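Long-range contact in Two-component system sensor histidine kinase (Bacteroides thetaiotaomicron, PDB 3OTT), which probably senses saccharides through its extracellular beta-propeller and beta-sandwich region and passes the signal on as a histidine kinase: residues B[515-527]-B[557-571]. Numbering follows the deposited sequence.
Sequences GEKSPNYLLCDED and SNNEILSMTCVKNSI
Tyr521 lays its ring over the backbone of strand 561-567, one face covered by Ser563 C and by Met564 N, which stands 3.6 Å above the ring plane toward the rim. The flat phenol suits this place, since one face can cover the Ser563-Met564 peptide while the hydroxyl reaches, weakly, a water that also hydrogen-bonds Ser563 OG. Met564 runs past it in the opposite direction: its CB lies 3.8 Å from Tyr521 CD1, and its SD sits obliquely, 4.8 Å from the ring centroid, a Met-aromatic contact. Were an alanine here, the ring face over the Ser563-Met564 peptide would be lost, which is likely to open a gap and leave the Met564 thioether without its aromatic neighbour.

Further apolar packing comes from Leu523, whose forked end divides the work. Leu523 CD1 meets Cys566 SG at 3.7 Å, while CD2 rests on the Met564 carbonyl and meets Ile571 CD1 tip to tip. Cys566, small and polarisable, also fits its SG against Asp525 CB (3.5 Å); the Asp525 carboxylate itself turns to Arg584, Trp531 and Leu529 N.

The direct hydrogen bond across the contact comes from Asn520. With CG between its backbone N and carbonyl carbon (chi1 77°), its amide can serve both ways: Asn520 ND2 donates to Ile561 O at 3.2 Å, in the carbonyl plane, and OD1 accepts from a water that in turn accepts from Ile561 N.

Strands 519-524 and 561-567 are the first strands of successive four-stranded propeller blades, nearly parallel (5°), their axes 7.6 Å apart at closest approach. At that spacing the blades are joined by side chains packed on side chains and on backbone, with one amide hydrogen bond and bridging water in place of strand pairing.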
ATOM      1  N   GLY B 515      16.376  11.802  41.358  1.00 28.67           N
ATOM      2  CA  GLY B 515      15.670  13.025  40.935  1.00 30.48           C
ATOM      3  C   GLY B 515      15.778  13.189  39.431  1.00 30.60           C
ATOM      4  O   GLY B 515      15.379  12.299  38.667  1.00 30.24           O
ATOM      5  N   GLU B 516      16.370  14.284  39.001  1.00 31.77           N
ATOM      6  CA  GLU B 516      16.478  14.542  37.574  1.00 33.96           C
ATOM      7  C   GLU B 516      17.440  13.535  36.889  1.00 32.57           C
ATOM      8  O   GLU B 516      17.398  13.341  35.680  1.00 31.17           O
ATOM      9  CB  GLU B 516      16.849  16.029  37.265  1.00 36.13           C
ATOM     10  CG  GLU B 516      18.232  16.476  37.735  1.00 42.21           C
ATOM     11  CD  GLU B 516      18.565  17.929  37.354  1.00 51.19           C
ATOM     12  OE1 GLU B 516      18.679  18.766  38.280  1.00 54.20           O
ATOM     13  OE2 GLU B 516      18.711  18.245  36.137  1.00 54.10           O
ATOM     14  N   LYS B 517      18.277  12.871  37.677  1.00 31.09           N
ATOM     15  CA  LYS B 517      19.186  11.905  37.078  1.00 29.82           C
ATOM     16  C   LYS B 517      18.725  10.455  37.259  1.00 27.61           C
ATOM     17  O   LYS B 517      19.524   9.526  37.231  1.00 26.21           O
ATOM     18  CB  LYS B 517      20.639  12.151  37.524  1.00 29.93           C
ATOM     19  CG  LYS B 517      21.191  13.410  36.915  1.00 30.87           C
ATOM     20  CD  LYS B 517      22.446  13.863  37.580  1.00 34.14           C
ATOM     21  CE  LYS B 517      23.617  13.049  37.109  1.00 30.51           C
ATOM     22  NZ  LYS B 517      24.842  13.893  37.101  1.00 31.80           N
ATOM     23  N   SER B 518      17.429  10.295  37.476  1.00 26.73           N
ATOM     24  CA  SER B 518      16.810   8.975  37.547  1.00 26.11           C
ATOM     25  C   SER B 518      17.078   8.194  36.240  1.00 23.70           C
ATOM     26  O   SER B 518      16.824   8.702  35.164  1.00 24.93           O
ATOM     27  CB  SER B 518      15.321   9.107  37.807  1.00 25.71           C
ATOM     28  OG  SER B 518      14.705   7.850  37.740  1.00 30.05           O
ATOM     29  N   PRO B 519      17.623   6.984  36.343  1.00 21.88           N
ATOM     30  CA  PRO B 519      18.076   6.227  35.155  1.00 20.50           C
ATOM     31  C   PRO B 519      16.930   5.681  34.354  1.00 19.50           C
ATOM     32  O   PRO B 519      15.906   5.361  34.921  1.00 18.96           O
ATOM     33  CB  PRO B 519      18.886   5.037  35.744  1.00 17.94           C
ATOM     34  CG  PRO B 519      18.526   4.948  37.205  1.00 19.83           C
ATOM     35  CD  PRO B 519      17.828   6.240  37.619  1.00 22.81           C
ATOM     36  N   ASN B 520      17.112   5.546  33.052  1.00 20.15           N
ATOM     37  CA  ASN B 520      16.084   4.927  32.248  1.00 23.04           C
ATOM     38  C   ASN B 520      16.664   4.067  31.122  1.00 22.18           C
ATOM     39  O   ASN B 520      15.934   3.656  30.256  1.00 23.00           O
ATOM     40  CB  ASN B 520      15.116   5.979  31.663  1.00 23.91           C
ATOM     41  CG  ASN B 520      15.739   6.721  30.482  1.00 30.05           C
ATOM     42  OD1 ASN B 520      16.893   7.166  30.569  1.00 31.97           O
ATOM     43  ND2 ASN B 520      15.003   6.807  29.350  1.00 31.80           N
ATOM     44  N   TYR B 521      17.954   3.765  31.163  1.00 21.38           N
ATOM     45  CA  TYR B 521      18.536   2.897  30.179  1.00 21.88           C
ATOM     46  C   TYR B 521      19.759   2.223  30.717  1.00 22.16           C
ATOM     47  O   TYR B 521      20.574   2.849  31.405  1.00 22.71           O
ATOM     48  CB  TYR B 521      18.927   3.632  28.871  1.00 21.91           C
ATOM     49  CG  TYR B 521      18.797   2.707  27.673  1.00 24.41           C
ATOM     50  CD1 TYR B 521      19.832   1.851  27.303  1.00 25.83           C
ATOM     51  CD2 TYR B 521      17.604   2.670  26.911  1.00 26.72           C
ATOM     52  CE1 TYR B 521      19.675   0.940  26.210  1.00 27.89           C
ATOM     53  CE2 TYR B 521      17.455   1.801  25.830  1.00 26.50           C
ATOM     54  CZ  TYR B 521      18.488   0.936  25.473  1.00 27.97           C
ATOM     55  OH  TYR B 521      18.332   0.067  24.367  1.00 28.93           O
ATOM     56  N   LEU B 522      19.936   0.968  30.330  1.00 21.41           N
ATOM     57  CA  LEU B 522      21.067   0.188  30.824  1.00 21.61           C
ATOM     58  C   LEU B 522      21.641  -0.776  29.775  1.00 21.08           C
ATOM     59  O   LEU B 522      20.903  -1.356  29.025  1.00 19.63           O
ATOM     60  CB  LEU B 522      20.644  -0.559  32.075  1.00 19.25           C
ATOM     61  CG  LEU B 522      21.517  -1.227  33.147  1.00 23.93           C
ATOM     62  CD1 LEU B 522      21.375  -2.688  33.071  1.00 26.10           C
ATOM     63  CD2 LEU B 522      22.978  -0.794  33.338  1.00 22.22           C
ATOM     64  N   LEU B 523      22.969  -0.898  29.746  1.00 22.23           N
ATOM     65  CA  LEU B 523      23.685  -1.782  28.842  1.00 23.88           C
ATOM     66  C   LEU B 523      25.085  -2.144  29.359  1.00 24.95           C
ATOM     67  O   LEU B 523      25.639  -1.449  30.221  1.00 24.35           O
ATOM     68  CB  LEU B 523      23.714  -1.238  27.398  1.00 24.12           C
ATOM     69  CG  LEU B 523      24.593  -0.141  26.785  1.00 25.23           C
ATOM     70  CD1 LEU B 523      26.126  -0.452  26.856  1.00 30.13           C
ATOM     71  CD2 LEU B 523      24.246   0.052  25.304  1.00 24.10           C
ATOM     72  N   CYS B 524      25.609  -3.266  28.859  1.00 25.73           N
ATOM     73  CA  CYS B 524      26.974  -3.729  29.162  1.00 27.52           C
ATOM     74  C   CYS B 524      27.735  -3.837  27.857  1.00 27.47           C
ATOM     75  O   CYS B 524      27.205  -4.361  26.881  1.00 27.80           O
ATOM     76  CB  CYS B 524      26.974  -5.099  29.831  1.00 27.94           C
ATOM     77  SG  CYS B 524      28.628  -5.653  30.547  1.00 33.19           S
ATOM     78  N   ASP B 525      28.969  -3.325  27.848  1.00 27.58           N
ATOM     79  CA  ASP B 525      29.769  -3.278  26.633  1.00 27.73           C
ATOM     80  C   ASP B 525      30.702  -4.493  26.608  1.00 28.89           C
ATOM     81  O   ASP B 525      30.780  -5.237  27.599  1.00 27.96           O
ATOM     82  CB  ASP B 525      30.453  -1.896  26.481  1.00 26.73           C
ATOM     83  CG  ASP B 525      31.661  -1.671  27.403  1.00 27.49           C
ATOM     84  OD1 ASP B 525      32.160  -2.579  28.120  1.00 27.74           O
ATOM     85  OD2 ASP B 525      32.198  -0.549  27.359  1.00 27.54           O
ATOM     86  N   GLU B 526      31.379  -4.691  25.477  1.00 30.83           N
ATOM     87  CA  GLU B 526      32.237  -5.859  25.245  1.00 32.76           C
ATOM     88  C   GLU B 526      33.377  -5.948  26.259  1.00 33.30           C
ATOM     89  O   GLU B 526      33.873  -7.024  26.542  1.00 34.59           O
ATOM     90  CB  GLU B 526      32.818  -5.832  23.815  1.00 33.79           C
ATOM     91  CG  GLU B 526      34.091  -4.994  23.684  1.00 36.95           C
ATOM     92  CD  GLU B 526      34.529  -4.770  22.235  1.00 43.26           C
ATOM     93  OE1 GLU B 526      33.660  -4.495  21.364  1.00 45.43           O
ATOM     94  OE2 GLU B 526      35.747  -4.842  21.977  1.00 43.29           O
ATOM     95  N   ASP B 527      33.809  -4.823  26.804  1.00 33.39           N
ATOM     96  CA  ASP B 527      34.872  -4.858  27.835  1.00 33.28           C
ATOM     97  C   ASP B 527      34.266  -5.159  29.211  1.00 31.68           C
ATOM     98  O   ASP B 527      34.979  -5.159  30.218  1.00 31.45           O
ATOM     99  CB  ASP B 527      35.666  -3.540  27.863  1.00 34.06           C
ATOM    100  CG  ASP B 527      36.724  -3.451  26.737  1.00 39.72           C
ATOM    101  OD1 ASP B 527      37.787  -4.136  26.839  1.00 47.30           O
ATOM    102  OD2 ASP B 527      36.529  -2.681  25.768  1.00 41.53           O
ATOM    103  N   SER B 557      19.212  19.921  29.580  1.00 65.93           N
ATOM    104  CA  SER B 557      19.490  19.045  30.727  1.00 64.46           C
ATOM    105  C   SER B 557      18.424  17.928  30.818  1.00 62.91           C
ATOM    106  O   SER B 557      18.735  16.759  31.113  1.00 61.74           O
ATOM    107  CB  SER B 557      19.539  19.889  32.014  1.00 65.45           C
ATOM    108  OG  SER B 557      19.086  19.186  33.160  1.00 65.04           O
ATOM    109  N   ASN B 558      17.170  18.304  30.547  1.00 61.95           N
ATOM    110  CA  ASN B 558      16.043  17.369  30.556  1.00 59.88           C
ATOM    111  C   ASN B 558      15.789  16.973  29.092  1.00 57.93           C
ATOM    112  O   ASN B 558      14.929  17.559  28.409  1.00 59.07           O
ATOM    113  CB  ASN B 558      14.810  18.010  31.248  1.00 61.24           C
ATOM    114  CG  ASN B 558      15.125  18.542  32.704  1.00 63.43           C
ATOM    115  OD1 ASN B 558      15.532  17.766  33.600  1.00 64.15           O
ATOM    116  ND2 ASN B 558      14.921  19.860  32.926  1.00 63.57           N
ATOM    117  N   ASN B 559      16.602  16.010  28.623  1.00 54.21           N
ATOM    118  CA  ASN B 559      16.690  15.576  27.223  1.00 50.24           C
ATOM    119  C   ASN B 559      16.737  14.049  27.185  1.00 46.02           C
ATOM    120  O   ASN B 559      17.751  13.450  27.494  1.00 46.01           O
ATOM    121  CB  ASN B 559      17.945  16.170  26.568  1.00 51.24           C
ATOM    122  CG  ASN B 559      18.291  15.503  25.244  1.00 51.78           C
ATOM    123  OD1 ASN B 559      17.396  15.185  24.460  1.00 54.70           O
ATOM    124  ND2 ASN B 559      19.591  15.286  24.987  1.00 49.12           N
ATOM    125  N   GLU B 560      15.634  13.434  26.799  1.00 41.86           N
ATOM    126  CA  GLU B 560      15.407  12.026  27.010  1.00 38.17           C
ATOM    127  C   GLU B 560      16.201  11.089  26.110  1.00 34.45           C
ATOM    128  O   GLU B 560      16.297  11.271  24.918  1.00 33.64           O
ATOM    129  CB  GLU B 560      13.938  11.711  26.813  1.00 39.54           C
ATOM    130  CG  GLU B 560      12.927  12.675  27.485  1.00 46.06           C
ATOM    131  CD  GLU B 560      11.475  12.337  27.094  1.00 52.74           C
ATOM    132  OE1 GLU B 560      11.258  11.244  26.485  1.00 53.31           O
ATOM    133  OE2 GLU B 560      10.563  13.156  27.399  1.00 55.78           O
ATOM    134  N   ILE B 561      16.728  10.045  26.704  1.00 30.94           N
ATOM    135  CA  ILE B 561      17.424   9.001  25.947  1.00 29.15           C
ATOM    136  C   ILE B 561      16.423   7.946  25.474  1.00 27.05           C
ATOM    137  O   ILE B 561      15.672   7.401  26.292  1.00 25.27           O
ATOM    138  CB  ILE B 561      18.526   8.339  26.799  1.00 29.02           C
ATOM    139  CG1 ILE B 561      19.638   9.369  27.107  1.00 29.60           C
ATOM    140  CG2 ILE B 561      19.067   7.158  26.100  1.00 27.66           C
ATOM    141  CD1 ILE B 561      20.877   8.776  27.702  1.00 29.81           C
ATOM    142  N   LEU B 562      16.408   7.685  24.167  1.00 25.54           N
ATOM    143  CA  LEU B 562      15.431   6.757  23.573  1.00 25.85           C
ATOM    144  C   LEU B 562      16.015   5.327  23.386  1.00 25.79           C
ATOM    145  O   LEU B 562      15.317   4.341  23.606  1.00 26.10           O
ATOM    146  CB  LEU B 562      14.829   7.311  22.261  1.00 25.61           C
ATOM    147  CG  LEU B 562      14.049   8.653  22.114  1.00 27.67           C
ATOM    148  CD1 LEU B 562      13.542   8.885  20.623  1.00 25.34           C
ATOM    149  CD2 LEU B 562      12.871   8.863  23.129  1.00 23.85           C
ATOM    150  N   SER B 563      17.295   5.247  23.013  1.00 24.70           N
ATOM    151  CA  SER B 563      17.979   4.023  22.749  1.00 24.60           C
ATOM    152  C   SER B 563      19.486   4.245  22.861  1.00 25.08           C
ATOM    153  O   SER B 563      19.982   5.349  22.586  1.00 26.00           O
ATOM    154  CB  SER B 563      17.652   3.516  21.338  1.00 24.90           C
ATOM    155  OG  SER B 563      18.082   2.150  21.202  1.00 27.27           O
ATOM    156  N   MET B 564      20.221   3.213  23.259  1.00 24.60           N
ATOM    157  CA  MET B 564      21.711   3.293  23.327  1.00 25.30           C
ATOM    158  C   MET B 564      22.272   1.987  22.812  1.00 25.60           C
ATOM    159  O   MET B 564      21.771   0.924  23.190  1.00 23.89           O
ATOM    160  CB  MET B 564      22.192   3.407  24.772  1.00 25.67           C
ATOM    161  CG  MET B 564      21.942   4.747  25.438  1.00 28.54           C
ATOM    162  SD  MET B 564      22.392   4.774  27.186  1.00 30.62           S
ATOM    163  CE  MET B 564      24.121   4.519  27.147  1.00 29.10           C
ATOM    164  N   THR B 565      23.317   2.028  21.990  1.00 25.31           N
ATOM    165  CA  THR B 565      23.921   0.772  21.612  1.00 25.49           C
ATOM    166  C   THR B 565      25.441   0.860  21.434  1.00 25.88           C
ATOM    167  O   THR B 565      25.954   1.943  21.093  1.00 25.97           O
ATOM    168  CB  THR B 565      23.200   0.170  20.363  1.00 25.19           C
ATOM    169  OG1 THR B 565      23.274  -1.240  20.437  1.00 26.71           O
ATOM    170  CG2 THR B 565      23.781   0.652  19.035  1.00 25.78           C
ATOM    171  N   CYS B 566      26.147  -0.261  21.634  1.00 24.69           N
ATOM    172  CA  CYS B 566      27.621  -0.299  21.423  1.00 26.10           C
ATOM    173  C   CYS B 566      27.901  -0.455  19.949  1.00 25.36           C
ATOM    174  O   CYS B 566      27.327  -1.322  19.299  1.00 25.77           O
ATOM    175  CB  CYS B 566      28.322  -1.469  22.117  1.00 25.98           C
ATOM    176  SG  CYS B 566      28.154  -1.400  23.871  1.00 33.59           S
ATOM    177  N   VAL B 567      28.792   0.384  19.446  1.00 23.86           N
ATOM    178  CA  VAL B 567      29.260   0.322  18.069  1.00 23.81           C
ATOM    179  C   VAL B 567      30.802   0.333  18.125  1.00 24.82           C
ATOM    180  O   VAL B 567      31.401   1.392  18.173  1.00 24.72           O
ATOM    181  CB  VAL B 567      28.706   1.521  17.260  1.00 23.47           C
ATOM    182  CG1 VAL B 567      29.284   1.553  15.882  1.00 21.20           C
ATOM    183  CG2 VAL B 567      27.132   1.455  17.161  1.00 20.76           C
ATOM    184  N   LYS B 568      31.421  -0.839  18.206  1.00 25.99           N
ATOM    185  CA  LYS B 568      32.900  -0.944  18.309  1.00 28.18           C
ATOM    186  C   LYS B 568      33.439  -0.181  19.528  1.00 28.10           C
ATOM    187  O   LYS B 568      33.161  -0.548  20.669  1.00 27.87           O
ATOM    188  CB  LYS B 568      33.578  -0.389  17.046  1.00 30.58           C
ATOM    189  CG  LYS B 568      33.400  -1.163  15.753  1.00 33.45           C
ATOM    190  CD  LYS B 568      33.947  -0.272  14.626  1.00 40.14           C
ATOM    191  CE  LYS B 568      34.306  -1.041  13.383  1.00 44.93           C
ATOM    192  NZ  LYS B 568      33.100  -1.131  12.531  1.00 48.55           N
ATOM    193  N   ASN B 569      34.159   0.907  19.285  1.00 28.80           N
ATOM    194  CA  ASN B 569      34.817   1.662  20.355  1.00 29.83           C
ATOM    195  C   ASN B 569      34.005   2.820  20.867  1.00 28.71           C
ATOM    196  O   ASN B 569      34.461   3.594  21.718  1.00 29.63           O
ATOM    197  CB  ASN B 569      36.195   2.148  19.905  1.00 31.20           C
ATOM    198  CG  ASN B 569      37.179   1.018  19.811  1.00 34.36           C
ATOM    199  OD1 ASN B 569      37.273   0.181  20.726  1.00 35.99           O
ATOM    200  ND2 ASN B 569      37.918   0.966  18.703  1.00 37.47           N
ATOM    201  N   SER B 570      32.784   2.910  20.366  1.00 27.43           N
ATOM    202  CA  SER B 570      31.880   3.950  20.764  1.00 26.19           C
ATOM    203  C   SER B 570      30.588   3.408  21.360  1.00 24.49           C
ATOM    204  O   SER B 570      30.239   2.231  21.185  1.00 22.94           O
ATOM    205  CB  SER B 570      31.563   4.816  19.537  1.00 26.57           C
ATOM    206  OG  SER B 570      32.774   5.366  19.018  1.00 30.90           O
ATOM    207  N   ILE B 571      29.864   4.287  22.042  1.00 23.00           N
ATOM    208  CA  ILE B 571      28.457   4.055  22.225  1.00 22.39           C
ATOM    209  C   ILE B 571      27.536   5.062  21.503  1.00 21.98           C
ATOM    210  O   ILE B 571      27.732   6.277  21.590  1.00 22.12           O
ATOM    211  CB  ILE B 571      28.083   3.851  23.717  1.00 21.92           C
ATOM    212  CG1 ILE B 571      26.567   3.968  23.839  1.00 22.50           C
ATOM    213  CG2 ILE B 571      28.699   4.899  24.572  1.00 23.68           C
ATOM    214  CD1 ILE B 571      26.023   3.443  25.145  1.00 31.36           C
TER
HETATM  215  O   HOH W   1      16.938   9.921  29.585  1.00 23.35           O
HETATM  216  O   HOH W   2      15.798   0.545  22.135  1.00 30.94           O